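PDB 4H0C: Phospholipase/Carboxylesterase from Dyadobacter fermentans, which probably hydrolyses carboxylic esters, perhaps including palmitoyl thioesters on proteins, as an alpha/beta hydrolase of the phospholipase/carboxylesterase family. Local coordinates for residues G127-T132 with P153-T158; K9-S14 with G86-E91; T118-R123 with G143-D148. All blocks are in the same frame, centred on the assembly; numbering follows the deposited sequence.

Contact 1 (G127-T132 with P153-T158); sequences GIIAFT and PVFIST
Strands 127-131 and 153-158 run side by side in the same direction, their axes 2° apart and 4.8 Å from each other at closest approach. A ladder of backbone bonds fixes the register: I128 N donates to P153 O, I128 O accepts from F155 N, A130 N donates to F155 O at 2.8 Å (167° at the hydrogen), and A130 O accepts from S157 N. On the face bearing I128, A130, V154 and I156 the relief is uneven. I128 and V154 point the same way, and V154 CG2, turned beside its own backbone N, fits against I128 CB at 4.0 Å and I128 CD1. The short A130 stands lower than I156, whose CG1 approaches A130 CB to 4.4 Å, and L115 of helix 109-120 packs on both. The other face carries I129, F131, F155 and S157. F155 CG stands anti to the backbone N (chi1 177°), which brings CE2 to 4.0 Å from F131 CD1, and the two side chains cross at about a right angle. I129 CG2 sits 3.4 Å above the plane of the F131 ring, toward its rim, while S157 OG lies at that ring's edge, hydrogen-bonded to E200 and weakly to T132 N. Helix 198-206 packs over this aromatic side. At the C-terminal end T132 CG2 meets T158 OG1 at 3.6 Å, and T132 OG1 is hydrogen-bonded to R192 NH2. T132 also touches H194 of the probable Ser-His-Asp triad, so this end probably borders the active site. The strands are parallel neighbours in the mixed sheet of an alpha/beta hydrolase.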
loop_
_atom_site.group_PDB
_atom_site.type_symbol
_atom_site.label_atom_id
_atom_site.label_comp_id
_atom_site.label_asym_id
_atom_site.label_seq_id
_atom_site.Cartn_x
_atom_site.Cartn_y
_atom_site.Cartn_z
ATOM N N GLY A 127 7.914 -1.979 7.297
ATOM C CA GLY A 127 6.589 -2.502 7.613
ATOM C C GLY A 127 5.626 -2.110 6.513
ATOM O O GLY A 127 5.882 -1.150 5.769
ATOM N N ILE A 128 4.536 -2.860 6.379
ATOM C CA ILE A 128 3.569 -2.631 5.314
ATOM C C ILE A 128 2.175 -2.657 5.915
ATOM O O ILE A 128 1.814 -3.602 6.606
ATOM C CB ILE A 128 3.710 -3.713 4.206
ATOM C CG1 ILE A 128 5.107 -3.619 3.561
ATOM C CG2 ILE A 128 2.620 -3.537 3.160
ATOM C CD1 ILE A 128 5.522 -4.840 2.734
ATOM N N ILE A 129 1.406 -1.596 5.680
ATOM C CA ILE A 129 0.055 -1.477 6.234
ATOM C C ILE A 129 -0.952 -1.377 5.097
ATOM O O ILE A 129 -0.947 -0.406 4.319
ATOM C CB ILE A 129 -0.034 -0.226 7.121
ATOM C CG1 ILE A 129 1.013 -0.273 8.245
ATOM C CG2 ILE A 129 -1.441 -0.094 7.672
ATOM C CD1 ILE A 129 1.400 1.117 8.724
ATOM N N ALA A 130 -1.800 -2.394 4.969
ATOM C CA ALA A 130 -2.791 -2.451 3.900
ATOM C C ALA A 130 -4.192 -2.448 4.483
ATOM O O ALA A 130 -4.771 -3.512 4.792
ATOM C CB ALA A 130 -2.563 -3.676 3.023
ATOM N N PHE A 131 -4.732 -1.242 4.686
ATOM C CA PHE A 131 -6.100 -1.094 5.208
ATOM C C PHE A 131 -7.091 -1.391 4.093
ATOM O O PHE A 131 -7.257 -0.588 3.172
ATOM C CB PHE A 131 -6.374 0.333 5.719
ATOM C CG PHE A 131 -5.547 0.754 6.910
ATOM C CD1 PHE A 131 -5.625 0.076 8.127
ATOM C CD2 PHE A 131 -4.725 1.892 6.827
ATOM C CE1 PHE A 131 -4.885 0.507 9.227
ATOM C CE2 PHE A 131 -3.997 2.330 7.920
ATOM C CZ PHE A 131 -4.066 1.631 9.129
ATOM N N THR A 132 -7.773 -2.531 4.207
ATOM C CA THR A 132 -8.818 -2.959 3.251
ATOM C C THR A 132 -8.320 -3.052 1.810
ATOM O O THR A 132 -8.720 -2.272 0.920
ATOM C CB THR A 132 -10.079 -2.101 3.361
ATOM O OG1 THR A 132 -10.420 -1.973 4.751
ATOM C CG2 THR A 132 -11.288 -2.765 2.597
ATOM N N PRO A 153 7.087 -7.007 8.835
ATOM C CA PRO A 153 5.747 -7.047 9.420
ATOM C C PRO A 153 4.736 -6.447 8.441
ATOM O O PRO A 153 4.982 -5.374 7.900
ATOM C CB PRO A 153 5.871 -6.180 10.690
ATOM C CG PRO A 153 7.348 -6.050 10.944
ATOM C CD PRO A 153 8.051 -6.225 9.633
ATOM N N VAL A 154 3.617 -7.144 8.224
ATOM C CA VAL A 154 2.563 -6.705 7.318
ATOM C C VAL A 154 1.237 -6.790 8.054
ATOM O O VAL A 154 0.946 -7.799 8.693
ATOM C CB VAL A 154 2.476 -7.591 6.040
ATOM C CG1 VAL A 154 1.342 -7.146 5.122
ATOM C CG2 VAL A 154 3.799 -7.603 5.282
ATOM N N PHE A 155 0.456 -5.714 7.992
ATOM C CA PHE A 155 -0.919 -5.705 8.504
ATOM C C PHE A 155 -1.868 -5.615 7.328
ATOM O O PHE A 155 -1.745 -4.731 6.495
ATOM C CB PHE A 155 -1.153 -4.527 9.441
ATOM C CG PHE A 155 -2.572 -4.427 9.942
ATOM C CD1 PHE A 155 -3.007 -5.232 11.009
ATOM C CD2 PHE A 155 -3.497 -3.573 9.329
ATOM C CE1 PHE A 155 -4.328 -5.160 11.471
ATOM C CE2 PHE A 155 -4.813 -3.492 9.800
ATOM C CZ PHE A 155 -5.226 -4.291 10.865
ATOM N N ILE A 156 -2.796 -6.556 7.246
ATOM C CA ILE A 156 -3.795 -6.557 6.189
ATOM C C ILE A 156 -5.169 -6.740 6.821
ATOM O O ILE A 156 -5.392 -7.642 7.623
ATOM C CB ILE A 156 -3.488 -7.608 5.078
ATOM C CG1 ILE A 156 -4.493 -7.527 3.919
ATOM C CG2 ILE A 156 -3.404 -9.019 5.646
ATOM C CD1 ILE A 156 -4.116 -8.396 2.719
ATOM N N SER A 157 -6.084 -5.849 6.475
ATOM C CA SER A 157 -7.437 -5.936 7.017
ATOM C C SER A 157 -8.482 -5.804 5.938
ATOM O O SER A 157 -8.203 -5.358 4.833
ATOM C CB SER A 157 -7.651 -4.831 8.031
ATOM O OG SER A 157 -7.501 -3.582 7.396
ATOM N N THR A 158 -9.689 -6.225 6.278
ATOM C CA THR A 158 -10.880 -5.910 5.510
ATOM C C THR A 158 -12.104 -6.067 6.404
ATOM O O THR A 158 -12.011 -6.553 7.549
ATOM C CB THR A 158 -11.003 -6.750 4.208
ATOM O OG1 THR A 158 -12.041 -6.197 3.375
ATOM C CG2 THR A 158 -11.279 -8.237 4.505
#

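Contact 2 (K9-S14 with G86-E91); sequences KQIITS and GEVVAE
K9 and E91 meet tip to tip between segment 9-14 and the helical turn 86-91. K9 CG is anti to the backbone N, and the chain stays extended until a bend at chi3 (142°) leads CE and NZ to the tip of E91. There K9 CE lies 3.1 Å from E91 OE1, whereas K9 NZ is 3.6 Å from that same oxygen, a long salt bridge. E91 starts with CG beside its backbone N and continues extended beyond CG. E87 behaves differently: its chain bends at chi2 (53°), and it is CG that touches K9 CD, at 4.1 Å. E87 OE2 lies 3.1 Å from E91 OE1, two acceptors with no hydrogen bond between them, a proximity that the nearby K9 charge may ease. Beside the charged groups, I11 holds CG1 anti to the carbonyl carbon (chi1 -60°), and I11 CD1 reaches 3.9 Å from V88 CG2 as the two side chains slide past each other in opposite directions. The same I11 CD1 also lies 3.6 Å from E91 OE1, tip to tip. Y53 of strand 50-55 packs on both I11 and V88, placing the contact where the outermost strand 11-15, antiparallel to 50-55, meets helix 77-94.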
loop_
_atom_site.group_PDB
_atom_site.type_symbol
_atom_site.label_atom_id
_atom_site.label_comp_id
_atom_site.label_asym_id
_atom_site.label_seq_id
_atom_site.Cartn_x
_atom_site.Cartn_y
_atom_site.Cartn_z
ATOM N N LYS A 9 4.782 12.397 -12.419
ATOM C CA LYS A 9 5.562 12.440 -11.177
ATOM C C LYS A 9 5.083 13.578 -10.266
ATOM O O LYS A 9 5.661 14.660 -10.240
ATOM C CB LYS A 9 7.054 12.558 -11.501
ATOM C CG LYS A 9 8.004 12.351 -10.326
ATOM C CD LYS A 9 9.434 12.206 -10.826
ATOM C CE LYS A 9 10.439 12.875 -9.906
ATOM N NZ LYS A 9 11.768 13.032 -10.575
ATOM N N GLN A 10 4.001 13.316 -9.547
ATOM C CA GLN A 10 3.425 14.250 -8.586
ATOM C C GLN A 10 3.624 13.648 -7.189
ATOM O O GLN A 10 2.958 12.674 -6.825
ATOM C CB GLN A 10 1.934 14.432 -8.861
ATOM C CG GLN A 10 1.534 14.991 -10.219
ATOM C CD GLN A 10 0.022 15.191 -10.320
ATOM O OE1 GLN A 10 -0.682 14.428 -10.995
ATOM N NE2 GLN A 10 -0.483 16.210 -9.637
ATOM N N ILE A 11 4.560 14.194 -6.421
ATOM C CA ILE A 11 4.917 13.600 -5.128
ATOM C C ILE A 11 4.860 14.676 -4.059
ATOM O O ILE A 11 5.610 15.653 -4.109
ATOM C CB ILE A 11 6.333 12.961 -5.136
ATOM C CG1 ILE A 11 6.436 11.838 -6.186
ATOM C CG2 ILE A 11 6.665 12.401 -3.758
ATOM C CD1 ILE A 11 7.854 11.529 -6.650
ATOM N N ILE A 12 3.988 14.483 -3.081
ATOM C CA ILE A 12 3.832 15.424 -1.974
ATOM C C ILE A 12 4.578 14.884 -0.758
ATOM O O ILE A 12 4.478 13.701 -0.442
ATOM C CB ILE A 12 2.329 15.637 -1.701
ATOM C CG1 ILE A 12 1.736 16.438 -2.861
ATOM C CG2 ILE A 12 2.084 16.363 -0.391
ATOM C CD1 ILE A 12 0.229 16.432 -2.917
ATOM N N THR A 13 5.360 15.735 -0.103
ATOM C CA THR A 13 6.118 15.311 1.068
ATOM C C THR A 13 5.659 16.038 2.337
ATOM O O THR A 13 5.166 17.174 2.277
ATOM C CB THR A 13 7.638 15.496 0.873
ATOM O OG1 THR A 13 7.915 16.883 0.684
ATOM C CG2 THR A 13 8.140 14.705 -0.349
ATOM N N SER A 14 5.849 15.379 3.476
ATOM C CA SER A 14 5.518 15.898 4.801
ATOM C C SER A 14 6.391 15.179 5.857
ATOM O O SER A 14 7.348 14.461 5.521
ATOM C CB SER A 14 4.031 15.663 5.082
ATOM O OG SER A 14 3.628 16.279 6.302
ATOM N N GLY A 86 7.587 2.941 -7.391
ATOM C CA GLY A 86 8.999 2.569 -7.522
ATOM C C GLY A 86 9.926 3.781 -7.579
ATOM O O GLY A 86 11.032 3.758 -7.020
ATOM N N GLU A 87 9.512 4.824 -8.300
ATOM C CA GLU A 87 10.274 6.100 -8.326
ATOM C C GLU A 87 10.400 6.713 -6.924
ATOM O O GLU A 87 11.490 7.201 -6.534
ATOM C CB GLU A 87 9.630 7.109 -9.291
ATOM C CG GLU A 87 10.313 8.473 -9.345
ATOM C CD GLU A 87 11.816 8.403 -9.610
ATOM O OE1 GLU A 87 12.227 7.712 -10.563
ATOM O OE2 GLU A 87 12.602 9.041 -8.870
ATOM N N VAL A 88 9.286 6.712 -6.176
ATOM C CA VAL A 88 9.290 7.247 -4.818
ATOM C C VAL A 88 10.265 6.458 -3.941
ATOM O O VAL A 88 11.113 7.059 -3.252
ATOM C CB VAL A 88 7.869 7.224 -4.186
ATOM C CG1 VAL A 88 7.924 7.569 -2.689
ATOM C CG2 VAL A 88 6.922 8.158 -4.943
ATOM N N VAL A 89 10.169 5.120 -3.989
ATOM C CA VAL A 89 11.125 4.264 -3.243
ATOM C C VAL A 89 12.570 4.562 -3.634
ATOM O O VAL A 89 13.438 4.726 -2.753
ATOM C CB VAL A 89 10.813 2.754 -3.362
ATOM C CG1 VAL A 89 11.922 1.910 -2.731
ATOM C CG2 VAL A 89 9.424 2.440 -2.759
ATOM N N ALA A 90 12.828 4.659 -4.940
ATOM C CA ALA A 90 14.164 4.990 -5.425
ATOM C C ALA A 90 14.653 6.335 -4.887
ATOM O O ALA A 90 15.809 6.460 -4.477
ATOM C CB ALA A 90 14.203 4.982 -6.957
ATOM N N GLU A 91 13.784 7.343 -4.888
ATOM C CA GLU A 91 14.159 8.669 -4.346
ATOM C C GLU A 91 14.556 8.591 -2.867
ATOM O O GLU A 91 15.594 9.132 -2.452
ATOM C CB GLU A 91 13.032 9.685 -4.549
ATOM C CG GLU A 91 12.870 10.133 -5.995
ATOM C CD GLU A 91 11.883 11.283 -6.175
ATOM O OE1 GLU A 91 11.405 11.472 -7.312
ATOM O OE2 GLU A 91 11.581 11.998 -5.190
#

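Contact 3 (T118-R123 with G143-D148); sequences TTRNAR and GNYKGD
One face of the Y145 ring takes the methyl of T119: CG2 stands 3.9 Å from the ring centroid and 28° off its normal, a CH-pi contact, while R120 N lies at the ring's edge, near its plane. T119 CG2 is anti to its backbone N (OG1 bonds L115 O), which aims the methyl at the ring. The guanidinium of R120 has N144 ND2 over one face, 3.5 Å above the plane and toward the rim; the amide and guanidinium planes are 34° apart as the side chains run alongside each other. E116 of the same helix joins R120 and Y145, with a salt bridge to R120 NE and a hydrogen bond between E116 OE1 and Y145 OH. This is the C-terminal end of helix 109-120, which follows the probable nucleophile elbow in this alpha/beta hydrolase, laid against the loop between strands 127-131 and 153-160. From the last helical turn onward the backbones meet: A122 N donates to K146 O at 3.0 Å (153°), and weak bonds run from K146 N to T119 O and from D148 N to A122 O. G147 CA lies 3.3 Å from A122 O, where a CB would clash. A water donates to both R120 O and N144 O, at 2.7 and 2.8 Å.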
loop_
_atom_site.group_PDB
_atom_site.type_symbol
_atom_site.label_atom_id
_atom_site.label_comp_id
_atom_site.label_asym_id
_atom_site.label_seq_id
_atom_site.Cartn_x
_atom_site.Cartn_y
_atom_site.Cartn_z
ATOM N N THR A 118 4.673 -4.005 -3.279
ATOM C CA THR A 118 5.631 -4.596 -2.353
ATOM C C THR A 118 5.847 -6.085 -2.639
ATOM O O THR A 118 6.912 -6.578 -2.397
ATOM C CB THR A 118 5.283 -4.358 -0.882
ATOM O OG1 THR A 118 3.960 -4.815 -0.644
ATOM C CG2 THR A 118 5.367 -2.858 -0.552
ATOM N N THR A 119 4.823 -6.776 -3.144
ATOM C CA THR A 119 4.894 -8.213 -3.419
ATOM C C THR A 119 5.600 -8.492 -4.769
ATOM O O THR A 119 6.283 -9.521 -4.943
ATOM C CB THR A 119 3.499 -8.839 -3.277
ATOM O OG1 THR A 119 2.962 -8.437 -2.003
ATOM C CG2 THR A 119 3.567 -10.377 -3.287
ATOM N N ARG A 120 5.502 -7.552 -5.705
ATOM C CA ARG A 120 6.332 -7.655 -6.926
ATOM C C ARG A 120 7.793 -7.353 -6.641
ATOM O O ARG A 120 8.669 -7.706 -7.447
ATOM C CB ARG A 120 5.803 -6.692 -7.999
ATOM C CG ARG A 120 4.484 -7.147 -8.613
ATOM C CD ARG A 120 4.141 -6.274 -9.799
ATOM N NE ARG A 120 2.818 -6.583 -10.324
ATOM C CZ ARG A 120 2.467 -6.448 -11.602
ATOM N NH1 ARG A 120 3.370 -6.070 -12.509
ATOM N NH2 ARG A 120 1.231 -6.727 -11.970
ATOM N N ASN A 121 8.051 -6.681 -5.511
ATOM C CA ASN A 121 9.379 -6.165 -5.176
ATOM C C ASN A 121 9.716 -6.475 -3.736
ATOM O O ASN A 121 10.043 -5.574 -2.970
ATOM C CB ASN A 121 9.424 -4.647 -5.414
ATOM C CG ASN A 121 9.178 -4.294 -6.868
ATOM O OD1 ASN A 121 10.076 -4.432 -7.706
ATOM N ND2 ASN A 121 7.966 -3.852 -7.183
ATOM N N ALA A 122 9.546 -7.741 -3.351
ATOM C CA ALA A 122 9.646 -8.124 -1.929
ATOM C C ALA A 122 11.091 -8.079 -1.478
ATOM O O ALA A 122 11.967 -8.567 -2.166
ATOM C CB ALA A 122 9.030 -9.492 -1.673
ATOM N N ARG A 123 11.311 -7.420 -0.357
ATOM C CA ARG A 123 12.596 -7.387 0.314
ATOM C C ARG A 123 12.320 -6.994 1.740
ATOM O O ARG A 123 11.175 -6.884 2.117
ATOM C CB ARG A 123 13.574 -6.422 -0.351
ATOM C CG ARG A 123 12.995 -5.084 -0.729
ATOM C CD ARG A 123 14.061 -4.370 -1.526
ATOM N NE ARG A 123 13.649 -3.126 -2.133
ATOM C CZ ARG A 123 14.497 -2.126 -2.379
ATOM N NH1 ARG A 123 15.783 -2.235 -2.025
ATOM N NH2 ARG A 123 14.057 -1.016 -2.957
ATOM N N GLY A 143 3.499 -15.378 -11.025
ATOM C CA GLY A 143 4.773 -15.185 -11.695
ATOM C C GLY A 143 5.326 -13.777 -11.608
ATOM O O GLY A 143 6.528 -13.576 -11.859
ATOM N N ASN A 144 4.466 -12.812 -11.251
ATOM C CA ASN A 144 4.874 -11.420 -11.023
ATOM C C ASN A 144 5.507 -11.149 -9.662
ATOM O O ASN A 144 6.114 -10.080 -9.453
ATOM C CB ASN A 144 3.681 -10.485 -11.205
ATOM C CG ASN A 144 3.208 -10.420 -12.646
ATOM O OD1 ASN A 144 3.958 -10.703 -13.599
ATOM N ND2 ASN A 144 1.969 -10.043 -12.818
ATOM N N TYR A 145 5.380 -12.110 -8.745
ATOM C CA TYR A 145 5.767 -11.875 -7.367
ATOM C C TYR A 145 7.142 -12.438 -7.103
ATOM O O TYR A 145 7.372 -13.646 -7.275
ATOM C CB TYR A 145 4.725 -12.434 -6.406
ATOM C CG TYR A 145 3.360 -11.820 -6.595
ATOM C CD1 TYR A 145 3.219 -10.436 -6.823
ATOM C CD2 TYR A 145 2.198 -12.620 -6.606
ATOM C CE1 TYR A 145 1.972 -9.865 -7.025
ATOM C CE2 TYR A 145 0.951 -12.048 -6.785
ATOM C CZ TYR A 145 0.840 -10.680 -7.001
ATOM O OH TYR A 145 -0.412 -10.148 -7.184
ATOM N N LYS A 146 8.067 -11.550 -6.752
ATOM C CA LYS A 146 9.473 -11.938 -6.603
ATOM C C LYS A 146 10.076 -11.310 -5.369
ATOM O O LYS A 146 9.703 -10.198 -4.984
ATOM C CB LYS A 146 10.332 -11.542 -7.827
ATOM C CG LYS A 146 9.844 -12.076 -9.159
ATOM C CD LYS A 146 10.205 -13.535 -9.339
ATOM C CE LYS A 146 9.721 -14.024 -10.696
ATOM N NZ LYS A 146 9.978 -15.475 -10.799
ATOM N N GLY A 147 11.025 -12.015 -4.762
ATOM C CA GLY A 147 11.738 -11.482 -3.624
ATOM C C GLY A 147 11.475 -12.274 -2.356
ATOM O O GLY A 147 10.869 -13.351 -2.389
ATOM N N ASP A 148 11.978 -11.762 -1.233
ATOM C CA ASP A 148 11.703 -12.373 0.075
ATOM C C ASP A 148 11.523 -11.251 1.079
ATOM O O ASP A 148 12.338 -10.332 1.120
ATOM C CB ASP A 148 12.852 -13.300 0.507
ATOM C CG ASP A 148 12.474 -14.162 1.721
ATOM O OD1 ASP A 148 12.529 -13.667 2.876
ATOM O OD2 ASP A 148 12.115 -15.343 1.522
HETATM O O HOH W 1 8.461 -8.581 -9.987
#

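Contact 1 is the buried one, its centre about 8 Å from the centre of the chain, whereas the centres of contacts 2 and 3 lie about 14 Å out, contact 2 at the surface and contact 3 partly buried. Contacts 1 and 2 reach the same sheet on opposite sides of the chain's centre, one joining two strands, the other a strand to a helix. Contact 3 involves helix 109-120, which leads into strand 127-131, and the loop joining the two strands paired in contact 1. Regular backbone bonding and apolar packing dominate contact 1, a long salt bridge and small apolar patch contact 2, irregular loop pairing with a bridging water contact 3. I128 packs on T118, and V89 on R123.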